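Local coordinates for protein trehalose monomycolate exporter MmpL3 (Mycobacterium tuberculosis, PDB 7NVH) that probably exports trehalose monomycolate, the mycolic acid carrier of the mycobacterial cell envelope, across the inner membrane as an RND-type transporter, at residues R65-A75 with K126-D137; P489-A497 with S507-L515. One frame throughout, in Å; residues are numbered along the deposited sequence.

Interaction 1. Residues R65-A75 with K126-D137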
loop_
_atom_site.group_PDB
_atom_site.type_symbol
_atom_site.label_atom_id
_atom_site.label_comp_id
_atom_site.label_asym_id
_atom_site.label_seq_id
_atom_site.Cartn_x
_atom_site.Cartn_y
_atom_site.Cartn_z
ATOM N N ARG A 65 17.706 1.353 23.351
ATOM C CA ARG A 65 18.667 0.813 22.392
ATOM C C ARG A 65 19.185 -0.552 22.829
ATOM O O ARG A 65 20.387 -0.785 22.900
ATOM C CB ARG A 65 19.817 1.794 22.209
ATOM C CG ARG A 65 19.411 3.107 21.584
ATOM C CD ARG A 65 20.616 3.979 21.316
ATOM N NE ARG A 65 20.282 5.088 20.434
ATOM C CZ ARG A 65 19.899 6.284 20.860
ATOM N NH1 ARG A 65 19.805 6.525 22.158
ATOM N NH2 ARG A 65 19.613 7.239 19.989
ATOM N N SER A 66 18.275 -1.474 23.130
ATOM C CA SER A 66 18.660 -2.816 23.539
ATOM C C SER A 66 18.274 -3.888 22.536
ATOM O O SER A 66 19.023 -4.850 22.363
ATOM C CB SER A 66 18.036 -3.160 24.897
ATOM O OG SER A 66 16.680 -3.535 24.750
ATOM N N GLY A 67 17.133 -3.744 21.871
ATOM C CA GLY A 67 16.689 -4.684 20.870
ATOM C C GLY A 67 17.103 -4.352 19.455
ATOM O O GLY A 67 16.587 -4.970 18.517
ATOM N N HIS A 68 18.010 -3.392 19.266
ATOM C CA HIS A 68 18.417 -3.010 17.918
ATOM C C HIS A 68 19.081 -4.172 17.195
ATOM O O HIS A 68 18.679 -4.541 16.087
ATOM C CB HIS A 68 19.365 -1.815 17.981
ATOM C CG HIS A 68 18.678 -0.512 18.233
ATOM N ND1 HIS A 68 17.307 -0.386 18.247
ATOM C CD2 HIS A 68 19.172 0.722 18.481
ATOM C CE1 HIS A 68 16.986 0.870 18.493
ATOM N NE2 HIS A 68 18.099 1.564 18.639
ATOM N N ILE A 69 20.100 -4.764 17.810
ATOM C CA ILE A 69 20.819 -5.896 17.242
ATOM C C ILE A 69 21.094 -6.892 18.355
ATOM O O ILE A 69 21.605 -6.517 19.414
ATOM C CB ILE A 69 22.147 -5.476 16.582
ATOM C CG1 ILE A 69 21.917 -4.446 15.480
ATOM C CG2 ILE A 69 22.869 -6.685 16.023
ATOM C CD1 ILE A 69 23.193 -3.889 14.913
ATOM N N VAL A 70 20.754 -8.155 18.122
ATOM C CA VAL A 70 21.212 -9.259 18.954
ATOM C C VAL A 70 21.922 -10.254 18.048
ATOM O O VAL A 70 21.375 -10.669 17.022
ATOM C CB VAL A 70 20.060 -9.917 19.737
ATOM C CG1 VAL A 70 19.517 -8.952 20.771
ATOM C CG2 VAL A 70 18.947 -10.352 18.812
ATOM N N ALA A 71 23.149 -10.602 18.407
ATOM C CA ALA A 71 23.998 -11.463 17.592
ATOM C C ALA A 71 24.219 -12.762 18.349
ATOM O O ALA A 71 24.870 -12.772 19.396
ATOM C CB ALA A 71 25.321 -10.775 17.274
ATOM N N ILE A 72 23.694 -13.855 17.810
ATOM C CA ILE A 72 23.694 -15.140 18.495
ATOM C C ILE A 72 24.969 -15.887 18.133
ATOM O O ILE A 72 25.221 -16.170 16.958
ATOM C CB ILE A 72 22.456 -15.962 18.123
ATOM C CG1 ILE A 72 21.187 -15.248 18.577
ATOM C CG2 ILE A 72 22.527 -17.326 18.763
ATOM C CD1 ILE A 72 19.934 -15.863 18.022
ATOM N N PHE A 73 25.765 -16.218 19.140
ATOM C CA PHE A 73 27.019 -16.927 18.946
ATOM C C PHE A 73 26.871 -18.380 19.375
ATOM O O PHE A 73 26.172 -18.682 20.345
ATOM C CB PHE A 73 28.144 -16.250 19.726
ATOM C CG PHE A 73 28.527 -14.911 19.179
ATOM C CD1 PHE A 73 27.983 -13.756 19.703
ATOM C CD2 PHE A 73 29.419 -14.809 18.131
ATOM C CE1 PHE A 73 28.329 -12.525 19.197
ATOM C CE2 PHE A 73 29.767 -13.581 17.621
ATOM C CZ PHE A 73 29.222 -12.437 18.154
ATOM N N GLN A 74 27.527 -19.275 18.646
ATOM C CA GLN A 74 27.402 -20.707 18.856
ATOM C C GLN A 74 28.753 -21.299 19.234
ATOM O O GLN A 74 29.798 -20.850 18.761
ATOM C CB GLN A 74 26.846 -21.392 17.599
ATOM C CG GLN A 74 26.884 -22.909 17.626
ATOM C CD GLN A 74 25.839 -23.532 16.729
ATOM O OE1 GLN A 74 25.220 -22.853 15.911
ATOM N NE2 GLN A 74 25.633 -24.834 16.879
ATOM N N ALA A 75 28.718 -22.322 20.088
ATOM C CA ALA A 75 29.930 -22.938 20.597
ATOM C C ALA A 75 30.704 -23.627 19.473
ATOM O O ALA A 75 30.149 -23.921 18.412
ATOM C CB ALA A 75 29.577 -23.939 21.693
ATOM N N LYS A 126 25.627 -23.423 25.251
ATOM C CA LYS A 126 26.043 -23.643 23.875
ATOM C C LYS A 126 25.531 -22.579 22.920
ATOM O O LYS A 126 25.877 -22.622 21.738
ATOM C CB LYS A 126 25.597 -25.028 23.387
ATOM C CG LYS A 126 26.468 -26.151 23.912
ATOM C CD LYS A 126 26.085 -27.489 23.324
ATOM C CE LYS A 126 26.997 -28.578 23.855
ATOM N NZ LYS A 126 26.885 -28.693 25.334
ATOM N N TYR A 127 24.729 -21.634 23.389
ATOM C CA TYR A 127 24.324 -20.487 22.598
ATOM C C TYR A 127 24.367 -19.267 23.498
ATOM O O TYR A 127 24.011 -19.346 24.675
ATOM C CB TYR A 127 22.916 -20.659 22.024
ATOM C CG TYR A 127 22.858 -21.421 20.724
ATOM C CD1 TYR A 127 22.669 -20.764 19.521
ATOM C CD2 TYR A 127 22.967 -22.801 20.704
ATOM C CE1 TYR A 127 22.608 -21.457 18.335
ATOM C CE2 TYR A 127 22.908 -23.502 19.525
ATOM C CZ TYR A 127 22.727 -22.827 18.344
ATOM O OH TYR A 127 22.666 -23.524 17.160
ATOM N N THR A 128 24.809 -18.142 22.946
ATOM C CA THR A 128 24.827 -16.892 23.685
ATOM C C THR A 128 24.663 -15.754 22.696
ATOM O O THR A 128 24.921 -15.906 21.501
ATOM C CB THR A 128 26.118 -16.723 24.489
ATOM O OG1 THR A 128 26.096 -15.463 25.166
ATOM C CG2 THR A 128 27.317 -16.768 23.570
ATOM N N PHE A 129 24.224 -14.610 23.203
ATOM C CA PHE A 129 24.017 -13.451 22.354
ATOM C C PHE A 129 24.462 -12.195 23.082
ATOM O O PHE A 129 24.502 -12.149 24.313
ATOM C CB PHE A 129 22.553 -13.322 21.916
ATOM C CG PHE A 129 21.647 -12.760 22.967
ATOM C CD1 PHE A 129 21.135 -11.483 22.844
ATOM C CD2 PHE A 129 21.292 -13.510 24.069
ATOM C CE1 PHE A 129 20.297 -10.966 23.802
ATOM C CE2 PHE A 129 20.452 -12.996 25.027
ATOM C CZ PHE A 129 19.956 -11.724 24.895
ATOM N N VAL A 130 24.814 -11.180 22.300
ATOM C CA VAL A 130 25.148 -9.863 22.816
ATOM C C VAL A 130 24.261 -8.850 22.116
ATOM O O VAL A 130 23.841 -9.049 20.972
ATOM C CB VAL A 130 26.638 -9.515 22.616
ATOM C CG1 VAL A 130 27.514 -10.517 23.335
ATOM C CG2 VAL A 130 26.977 -9.475 21.142
ATOM N N SER A 131 23.964 -7.763 22.813
ATOM C CA SER A 131 23.115 -6.706 22.287
ATOM C C SER A 131 23.995 -5.540 21.865
ATOM O O SER A 131 24.772 -5.026 22.672
ATOM C CB SER A 131 22.093 -6.260 23.329
ATOM O OG SER A 131 21.241 -5.260 22.804
ATOM N N ILE A 132 23.871 -5.127 20.608
ATOM C CA ILE A 132 24.649 -4.003 20.095
ATOM C C ILE A 132 23.732 -2.797 19.934
ATOM O O ILE A 132 22.923 -2.754 18.997
ATOM C CB ILE A 132 25.338 -4.350 18.765
ATOM C CG1 ILE A 132 26.393 -5.439 18.958
ATOM C CG2 ILE A 132 25.979 -3.118 18.161
ATOM C CD1 ILE A 132 25.881 -6.840 18.742
ATOM N N PRO A 133 23.800 -1.814 20.826
ATOM C CA PRO A 133 23.069 -0.566 20.597
ATOM C C PRO A 133 23.654 0.201 19.425
ATOM O O PRO A 133 24.852 0.134 19.143
ATOM C CB PRO A 133 23.257 0.197 21.912
ATOM C CG PRO A 133 23.592 -0.857 22.912
ATOM C CD PRO A 133 24.412 -1.846 22.161
ATOM N N LEU A 134 22.791 0.945 18.743
ATOM C CA LEU A 134 23.180 1.720 17.576
ATOM C C LEU A 134 22.923 3.198 17.826
ATOM O O LEU A 134 21.874 3.575 18.354
ATOM C CB LEU A 134 22.412 1.270 16.337
ATOM C CG LEU A 134 22.799 -0.081 15.749
ATOM C CD1 LEU A 134 21.795 -0.481 14.697
ATOM C CD2 LEU A 134 24.191 -0.026 15.159
ATOM N N LYS A 135 23.884 4.030 17.440
ATOM C CA LYS A 135 23.717 5.469 17.565
ATOM C C LYS A 135 22.668 5.972 16.582
ATOM O O LYS A 135 22.465 5.402 15.506
ATOM C CB LYS A 135 25.044 6.183 17.324
ATOM C CG LYS A 135 25.885 6.349 18.570
ATOM C CD LYS A 135 27.174 7.078 18.263
ATOM C CE LYS A 135 28.123 7.026 19.443
ATOM N NZ LYS A 135 29.295 6.152 19.169
ATOM N N GLY A 136 21.996 7.051 16.963
ATOM C CA GLY A 136 20.959 7.627 16.133
ATOM C C GLY A 136 19.742 8.040 16.932
ATOM O O GLY A 136 19.198 7.243 17.699
ATOM N N ASP A 137 19.310 9.285 16.764
ATOM C CA ASP A 137 18.163 9.815 17.486
ATOM C C ASP A 137 16.863 9.694 16.704
ATOM O O ASP A 137 15.815 10.111 17.202
ATOM C CB ASP A 137 18.412 11.278 17.859
ATOM C CG ASP A 137 19.693 11.464 18.649
ATOM O OD1 ASP A 137 19.671 11.249 19.879
ATOM O OD2 ASP A 137 20.723 11.821 18.040
#
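Strands 70-74 and 127-131 are the antiparallel central pair of a ferredoxin-like beta-alpha-beta-beta-alpha-beta sheet, the fold of RND porter subdomains, with Ala-71 facing Val-130 and Phe-73 facing Thr-128 as hydrogen-bonded pairs. Ala-71 N reaches Val-130 O at 3.1 Å and Thr-128 N reaches Phe-73 O at 3.0 Å; the ladder runs on through Ile-132 N to Ile-69 O at one end and Ala-75 N to Lys-126 O at the other. Val-70, Ile-72 and Gln-74 share a face with Phe-129 and Tyr-127. Val-70 lies alongside Phe-129, its CB 3.6 Å from Phe-129 CD1; Phe-129, with CG held between its backbone N and carbonyl carbon (chi1 78°), turns its ring to Phe-440, Phe-444 and Tyr-447. Ile-72 CG2 meets the edge of the Tyr-127 ring, 3.5 Å from CD1. Gln-74 lies side by side with that ring, its CG over one face and its amide plane 41° from it. The other face is apolar round Phe-73: Val-130 CG2 comes in the ring plane to CE1 at 3.9 Å, and helix 84-94 covers both through Leu-94, while Thr-128 OG1 is satisfied by Met-120 O. Beyond the strands, Ile-69 and Leu-134 cross at about a right angle, CD1 to CD1 3.7 Å, against helix 139-147, Leu-134 on Ile-142 and Tyr-146, Ile-69 on Tyr-146; nearby, Gly-67 touches a bound lauryl maltose neopentyl glycol. Arg-65 runs extended along the 134-136 backbone and turns the edge of its guanidinium to it. NH2 points to Gly-136 O in a bond modelled too short, so its length is doubtful, and NE makes a weak bond to Leu-134 O at 3.0 Å, bent to 126° at the hydrogen.

Interaction 2. Residues P489-A497 with S507-L515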
loop_
_atom_site.group_PDB
_atom_site.type_symbol
_atom_site.label_atom_id
_atom_site.label_comp_id
_atom_site.label_asym_id
_atom_site.label_seq_id
_atom_site.Cartn_x
_atom_site.Cartn_y
_atom_site.Cartn_z
ATOM N N PRO A 489 3.978 -9.833 43.371
ATOM C CA PRO A 489 3.562 -8.482 42.971
ATOM C C PRO A 489 4.660 -7.441 43.070
ATOM O O PRO A 489 4.537 -6.381 42.442
ATOM C CB PRO A 489 2.416 -8.162 43.948
ATOM C CG PRO A 489 2.039 -9.487 44.562
ATOM C CD PRO A 489 3.316 -10.256 44.613
ATOM N N ALA A 490 5.727 -7.703 43.825
ATOM C CA ALA A 490 6.742 -6.689 44.086
ATOM C C ALA A 490 7.522 -6.280 42.845
ATOM O O ALA A 490 8.183 -5.237 42.874
ATOM C CB ALA A 490 7.712 -7.188 45.157
ATOM N N ASN A 491 7.468 -7.058 41.764
ATOM C CA ASN A 491 8.184 -6.721 40.539
ATOM C C ASN A 491 7.235 -6.439 39.381
ATOM O O ASN A 491 7.660 -6.437 38.221
ATOM C CB ASN A 491 9.165 -7.833 40.164
ATOM C CG ASN A 491 9.844 -8.443 41.370
ATOM O OD1 ASN A 491 9.778 -9.652 41.588
ATOM N ND2 ASN A 491 10.495 -7.606 42.167
ATOM N N MET A 492 5.960 -6.208 39.670
ATOM C CA MET A 492 4.986 -5.866 38.646
ATOM C C MET A 492 4.931 -4.355 38.468
ATOM O O MET A 492 5.045 -3.600 39.438
ATOM C CB MET A 492 3.604 -6.403 39.015
ATOM C CG MET A 492 3.232 -7.697 38.317
ATOM S SD MET A 492 1.585 -8.268 38.769
ATOM C CE MET A 492 0.583 -7.371 37.590
ATOM N N TRP A 493 4.755 -3.924 37.219
ATOM C CA TRP A 493 4.730 -2.507 36.856
ATOM C C TRP A 493 6.024 -1.815 37.274
ATOM O O TRP A 493 6.021 -0.799 37.971
ATOM C CB TRP A 493 3.506 -1.807 37.447
ATOM C CG TRP A 493 2.244 -2.196 36.761
ATOM C CD1 TRP A 493 1.227 -2.931 37.282
ATOM C CD2 TRP A 493 1.869 -1.886 35.416
ATOM N NE1 TRP A 493 0.237 -3.096 36.347
ATOM C CE2 TRP A 493 0.609 -2.461 35.192
ATOM C CE3 TRP A 493 2.476 -1.174 34.382
ATOM C CZ2 TRP A 493 -0.056 -2.347 33.979
ATOM C CZ3 TRP A 493 1.815 -1.062 33.178
ATOM C CH2 TRP A 493 0.564 -1.645 32.986
ATOM N N GLN A 494 7.142 -2.387 36.843
ATOM C CA GLN A 494 8.443 -1.821 37.151
ATOM C C GLN A 494 8.674 -0.549 36.347
ATOM O O GLN A 494 8.220 -0.415 35.209
ATOM C CB GLN A 494 9.551 -2.831 36.859
ATOM C CG GLN A 494 9.816 -3.798 37.995
ATOM C CD GLN A 494 10.218 -3.092 39.273
ATOM O OE1 GLN A 494 9.481 -3.098 40.256
ATOM N NE2 GLN A 494 11.394 -2.475 39.262
ATOM N N GLU A 495 9.390 0.388 36.956
ATOM C CA GLU A 495 9.718 1.635 36.287
ATOM C C GLU A 495 10.640 1.381 35.101
ATOM O O GLU A 495 11.427 0.434 35.086
ATOM C CB GLU A 495 10.380 2.600 37.266
ATOM C CG GLU A 495 10.033 4.052 37.038
ATOM C CD GLU A 495 10.897 4.979 37.860
ATOM O OE1 GLU A 495 11.513 4.505 38.837
ATOM O OE2 GLU A 495 10.964 6.180 37.532
ATOM N N ARG A 496 10.529 2.242 34.096
ATOM C CA ARG A 496 11.363 2.127 32.912
ATOM C C ARG A 496 12.821 2.418 33.258
ATOM O O ARG A 496 13.136 3.061 34.262
ATOM C CB ARG A 496 10.866 3.082 31.830
ATOM C CG ARG A 496 11.394 2.825 30.436
ATOM C CD ARG A 496 10.940 3.927 29.502
ATOM N NE ARG A 496 11.757 4.022 28.300
ATOM C CZ ARG A 496 11.262 4.167 27.077
ATOM N NH1 ARG A 496 9.953 4.236 26.897
ATOM N NH2 ARG A 496 12.075 4.247 26.036
ATOM N N ALA A 497 13.718 1.921 32.414
ATOM C CA ALA A 497 15.148 2.084 32.625
ATOM C C ALA A 497 15.641 3.361 31.961
ATOM O O ALA A 497 15.240 3.691 30.842
ATOM C CB ALA A 497 15.913 0.882 32.075
ATOM N N SER A 507 9.230 15.451 36.470
ATOM C CA SER A 507 7.781 15.560 36.420
ATOM C C SER A 507 7.132 14.487 35.560
ATOM O O SER A 507 5.904 14.462 35.456
ATOM C CB SER A 507 7.371 16.938 35.898
ATOM O OG SER A 507 7.442 16.985 34.487
ATOM N N VAL A 508 7.913 13.612 34.934
ATOM C CA VAL A 508 7.379 12.514 34.139
ATOM C C VAL A 508 8.041 11.227 34.599
ATOM O O VAL A 508 9.274 11.125 34.594
ATOM C CB VAL A 508 7.604 12.719 32.634
ATOM C CG1 VAL A 508 6.854 11.667 31.847
ATOM C CG2 VAL A 508 7.166 14.106 32.213
ATOM N N ARG A 509 7.231 10.251 34.996
ATOM C CA ARG A 509 7.697 8.909 35.304
ATOM C C ARG A 509 6.807 7.913 34.584
ATOM O O ARG A 509 5.595 8.113 34.490
ATOM C CB ARG A 509 7.684 8.634 36.807
ATOM C CG ARG A 509 8.363 9.703 37.633
ATOM C CD ARG A 509 9.745 9.263 38.064
ATOM N NE ARG A 509 9.702 8.354 39.202
ATOM C CZ ARG A 509 9.637 8.750 40.467
ATOM N NH1 ARG A 509 9.600 10.041 40.759
ATOM N NH2 ARG A 509 9.606 7.855 41.442
ATOM N N VAL A 510 7.407 6.846 34.069
ATOM C CA VAL A 510 6.687 5.853 33.284
ATOM C C VAL A 510 6.938 4.467 33.865
ATOM O O VAL A 510 8.081 4.111 34.172
ATOM C CB VAL A 510 7.071 5.924 31.792
ATOM C CG1 VAL A 510 8.534 5.663 31.598
ATOM C CG2 VAL A 510 6.267 4.922 30.992
ATOM N N LEU A 511 5.862 3.710 34.054
ATOM C CA LEU A 511 5.892 2.315 34.465
ATOM C C LEU A 511 5.511 1.445 33.277
ATOM O O LEU A 511 4.983 1.931 32.277
ATOM C CB LEU A 511 4.931 2.070 35.631
ATOM C CG LEU A 511 4.930 3.091 36.766
ATOM C CD1 LEU A 511 3.900 2.713 37.809
ATOM C CD2 LEU A 511 6.301 3.206 37.392
ATOM N N GLN A 512 5.777 0.144 33.383
ATOM C CA GLN A 512 5.460 -0.737 32.267
ATOM C C GLN A 512 5.370 -2.186 32.723
ATOM O O GLN A 512 6.149 -2.628 33.569
ATOM C CB GLN A 512 6.502 -0.605 31.151
ATOM C CG GLN A 512 7.929 -0.821 31.600
ATOM C CD GLN A 512 8.930 -0.459 30.527
ATOM O OE1 GLN A 512 8.562 0.037 29.463
ATOM N NE2 GLN A 512 10.203 -0.711 30.795
ATOM N N ASN A 513 4.400 -2.906 32.160
ATOM C CA ASN A 513 4.336 -4.361 32.205
ATOM C C ASN A 513 3.863 -4.886 30.863
ATOM O O ASN A 513 3.094 -4.229 30.158
ATOM C CB ASN A 513 3.383 -4.904 33.274
ATOM C CG ASN A 513 4.093 -5.330 34.529
ATOM O OD1 ASN A 513 5.321 -5.343 34.590
ATOM N ND2 ASN A 513 3.323 -5.739 35.527
ATOM N N GLY A 514 4.320 -6.081 30.524
ATOM C CA GLY A 514 3.700 -6.826 29.454
ATOM C C GLY A 514 2.472 -7.553 29.953
ATOM O O GLY A 514 2.242 -7.694 31.151
ATOM N N LEU A 515 1.664 -8.025 29.012
ATOM C CA LEU A 515 0.428 -8.710 29.356
ATOM C C LEU A 515 0.393 -10.068 28.677
ATOM O O LEU A 515 0.719 -10.187 27.492
ATOM C CB LEU A 515 -0.803 -7.875 28.969
ATOM C CG LEU A 515 -1.223 -7.704 27.508
ATOM C CD1 LEU A 515 -2.638 -7.172 27.446
ATOM C CD2 LEU A 515 -0.281 -6.778 26.765
#
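Trp-493 and Asn-513 form the tight end of this contact. Asn-513 CB sits over the centre of the six-membered ring of Trp-493, 3.9 Å from its centroid and 8° off the ring normal, a CH-pi contact. Trp-493 has left-handed backbone angles (58°/53°), and its CB points away from strand 508-514, yet the end of the indole comes back against the strand, where Leu-454, Ala-476 and, edge-to-face, the ring of Phe-482 pack on it. The backbones are joined more sparely: Gln-512 N donates to Gln-494 O and Arg-496 N to Val-510 O, each at 3.1 Å. Arg-496 CB packs on Val-510 CG1 at 3.5 Å, while its extended chain carries the guanidinium to a weak hydrogen bond with Gly-62 O and a long, weak ion pair with Asp-58. The other side is loose. Gln-494 is exposed, and Glu-495 stretches past Leu-511 CD2 so that OE2 meets the guanidinium edge of Arg-509 at NE, 3.0 Å away, a salt bridge whose hydrogen bond is weak and whose OE2 position is uncertain. Strand 494-495, weakly bonded, pairs with 508-514 as the outer hairpin of a ferredoxin-like sheet, as in RND porter subdomains.

In the fold
From the N terminus, interaction 1 comes first: its 50 intervening residues carry helix 84-94 and edge strand 109-110, so it joins the first and third strands of the N-terminal porter sheet. Interaction 2 opens only after that loop has closed; nine residues without helix or strand make it a local hairpin of the second and third strands in the C-terminal sheet of the same topology. The two neither nest nor cross. The centres of interaction 1 and interaction 2 lie about 24 Å apart. Each sheet is packed by a helix from the other half: 434-443 on Val-70, Ile-72 and Tyr-127, and 49-61, through Tyr-61, on Arg-496, Arg-509 and Val-510.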